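Local coordinates for protein formimidoylglutamase (Bacillus subtilis, PDB 3M1R) that hydrolyses N-formimidoyl-L-glutamate to L-glutamate and formamide in histidine breakdown, using two manganese ions per subunit, at residues 109-114 against 119-124. Residues are numbered along the deposited sequence; the frame is centred on the assembly and turned at random.
Sequences QTMHAL and PDWVPL
The indole of Trp121 reaches out from the strand and pushes its six-membered ring between Met111 and Leu114, neighbours one turn apart on helix 100-117. With CG anti to the backbone N (chi1 177°), the ring extends toward the helix, and its far rim does the touching. On one side Leu114 meets it obliquely, CB lying 3.5 Å from Trp121 CZ3. Met111, a selenomethionine, bends at chi2 (70°) and comes up to the rim of the indole, the two side chains crossing at about a right angle. Met111 SE sits at the ring edge, 5.2 Å from the centroid of the six-membered ring of Trp121, a Met-aromatic contact, while CE drops into the notch between Trp121 and Pro123. There Met111 CE is 3.4 Å from Trp121 CH2 and equally near Pro123 CB, the latter a tight fit. Pro123 closes the notch by setting CG over one face of the indole, toward the rim. Trp121 NE1 donates to Ala41 O on strand 39-45, which together with the packing limits rotation of the ring. Were Trp121 an alanine, a gap would probably open between Met111 and Leu114, and Ala41 O would lose this donor. The chain doubles back after helix 100-117, so 109-114 and 121-124, in the arginase fold's parallel sheet, run nearly antiparallel (151°). No hydrogen bond crosses between them; helix and strand depend here on closely fitted, buried apolar surfaces, and natural sulfur would presumably keep the Met-aromatic contact.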
loop_
_atom_site.group_PDB
_atom_site.type_symbol
_atom_site.label_atom_id
_atom_site.label_comp_id
_atom_site.label_asym_id
_atom_site.label_seq_id
_atom_site.Cartn_x
_atom_site.Cartn_y
_atom_site.Cartn_z
ATOM N N GLN D 109 -37.576 0.342 -10.838
ATOM C CA GLN D 109 -38.300 0.714 -12.058
ATOM C C GLN D 109 -37.630 0.181 -13.299
ATOM O O GLN D 109 -38.303 -0.263 -14.232
ATOM C CB GLN D 109 -38.376 2.227 -12.202
ATOM C CG GLN D 109 -39.530 2.885 -11.509
ATOM C CD GLN D 109 -39.531 4.373 -11.769
ATOM O OE1 GLN D 109 -39.292 5.174 -10.863
ATOM N NE2 GLN D 109 -39.772 4.754 -13.021
ATOM N N THR D 110 -36.300 0.263 -13.318
ATOM C CA THR D 110 -35.533 -0.141 -14.475
ATOM C C THR D 110 -35.654 -1.640 -14.607
ATOM O O THR D 110 -35.961 -2.166 -15.680
ATOM C CB THR D 110 -34.063 0.255 -14.327
ATOM O OG1 THR D 110 -33.965 1.683 -14.261
ATOM C CG2 THR D 110 -33.246 -0.252 -15.501
HETATM N N MSE D 111 -35.438 -2.312 -13.488
HETATM C CA MSE D 111 -35.506 -3.756 -13.406
HETATM C C MSE D 111 -36.894 -4.239 -13.845
HETATM O O MSE D 111 -37.027 -5.197 -14.608
HETATM C CB MSE D 111 -35.227 -4.171 -11.962
HETATM C CG MSE D 111 -34.413 -5.434 -11.798
HETATM SE SE MSE D 111 -32.553 -5.239 -12.324
HETATM C CE MSE D 111 -32.140 -7.128 -12.507
ATOM N N HIS D 112 -37.930 -3.563 -13.360
ATOM C CA HIS D 112 -39.286 -3.944 -13.701
ATOM C C HIS D 112 -39.545 -3.761 -15.193
ATOM O O HIS D 112 -39.988 -4.685 -15.863
ATOM C CB HIS D 112 -40.315 -3.153 -12.889
ATOM C CG HIS D 112 -41.736 -3.528 -13.193
ATOM N ND1 HIS D 112 -42.417 -4.497 -12.487
ATOM C CD2 HIS D 112 -42.602 -3.060 -14.122
ATOM C CE1 HIS D 112 -43.644 -4.609 -12.966
ATOM N NE2 HIS D 112 -43.782 -3.749 -13.960
ATOM N N ALA D 113 -39.265 -2.570 -15.710
ATOM C CA ALA D 113 -39.460 -2.311 -17.131
ATOM C C ALA D 113 -38.695 -3.335 -17.971
ATOM O O ALA D 113 -39.246 -3.917 -18.906
ATOM C CB ALA D 113 -39.026 -0.891 -17.482
ATOM N N LEU D 114 -37.431 -3.558 -17.616
ATOM C CA LEU D 114 -36.550 -4.472 -18.343
ATOM C C LEU D 114 -37.074 -5.910 -18.384
ATOM O O LEU D 114 -37.129 -6.516 -19.449
ATOM C CB LEU D 114 -35.151 -4.451 -17.726
ATOM C CG LEU D 114 -33.972 -3.880 -18.513
ATOM C CD1 LEU D 114 -34.409 -3.015 -19.670
ATOM C CD2 LEU D 114 -33.015 -3.118 -17.584
ATOM N N PRO D 119 -38.983 -10.646 -21.519
ATOM C CA PRO D 119 -39.358 -11.713 -20.585
ATOM C C PRO D 119 -38.379 -12.872 -20.593
ATOM O O PRO D 119 -38.455 -13.729 -19.711
ATOM C CB PRO D 119 -40.714 -12.187 -21.119
ATOM C CG PRO D 119 -40.678 -11.847 -22.567
ATOM C CD PRO D 119 -39.909 -10.561 -22.661
ATOM N N ASP D 120 -37.483 -12.908 -21.574
ATOM C CA ASP D 120 -36.490 -13.963 -21.617
ATOM C C ASP D 120 -35.154 -13.533 -21.013
ATOM O O ASP D 120 -34.181 -14.280 -21.076
ATOM C CB ASP D 120 -36.295 -14.452 -23.046
ATOM C CG ASP D 120 -37.547 -15.109 -23.607
ATOM O OD1 ASP D 120 -37.961 -14.741 -24.730
ATOM O OD2 ASP D 120 -38.125 -15.978 -22.918
ATOM N N TRP D 121 -35.106 -12.334 -20.438
ATOM C CA TRP D 121 -33.888 -11.869 -19.754
ATOM C C TRP D 121 -33.686 -12.544 -18.398
ATOM O O TRP D 121 -34.600 -12.623 -17.574
ATOM C CB TRP D 121 -33.888 -10.347 -19.596
ATOM C CG TRP D 121 -32.699 -9.815 -18.832
ATOM C CD1 TRP D 121 -31.393 -10.199 -18.969
ATOM C CD2 TRP D 121 -32.712 -8.798 -17.836
ATOM N NE1 TRP D 121 -30.599 -9.489 -18.121
ATOM C CE2 TRP D 121 -31.385 -8.614 -17.408
ATOM C CE3 TRP D 121 -33.721 -8.013 -17.261
ATOM C CZ2 TRP D 121 -31.036 -7.698 -16.434
ATOM C CZ3 TRP D 121 -33.377 -7.097 -16.292
ATOM C CH2 TRP D 121 -32.046 -6.948 -15.885
ATOM N N VAL D 122 -32.484 -13.059 -18.192
ATOM C CA VAL D 122 -32.079 -13.584 -16.898
ATOM C C VAL D 122 -30.957 -12.697 -16.390
ATOM O O VAL D 122 -29.839 -12.778 -16.876
ATOM C CB VAL D 122 -31.560 -15.019 -17.016
ATOM C CG1 VAL D 122 -31.097 -15.528 -15.650
ATOM C CG2 VAL D 122 -32.635 -15.916 -17.611
ATOM N N PRO D 123 -31.264 -11.823 -15.426
ATOM C CA PRO D 123 -30.293 -10.841 -14.935
ATOM C C PRO D 123 -29.027 -11.429 -14.294
ATOM O O PRO D 123 -29.100 -12.346 -13.485
ATOM C CB PRO D 123 -31.094 -10.050 -13.897
ATOM C CG PRO D 123 -32.513 -10.155 -14.367
ATOM C CD PRO D 123 -32.628 -11.553 -14.928
ATOM N N LEU D 124 -27.876 -10.892 -14.692
ATOM C CA LEU D 124 -26.626 -11.089 -13.980
ATOM C C LEU D 124 -26.326 -9.736 -13.377
ATOM O O LEU D 124 -25.781 -8.861 -14.044
ATOM C CB LEU D 124 -25.495 -11.525 -14.920
ATOM C CG LEU D 124 -25.411 -13.032 -15.234
ATOM C CD1 LEU D 124 -26.762 -13.579 -15.628
ATOM C CD2 LEU D 124 -24.390 -13.328 -16.315
#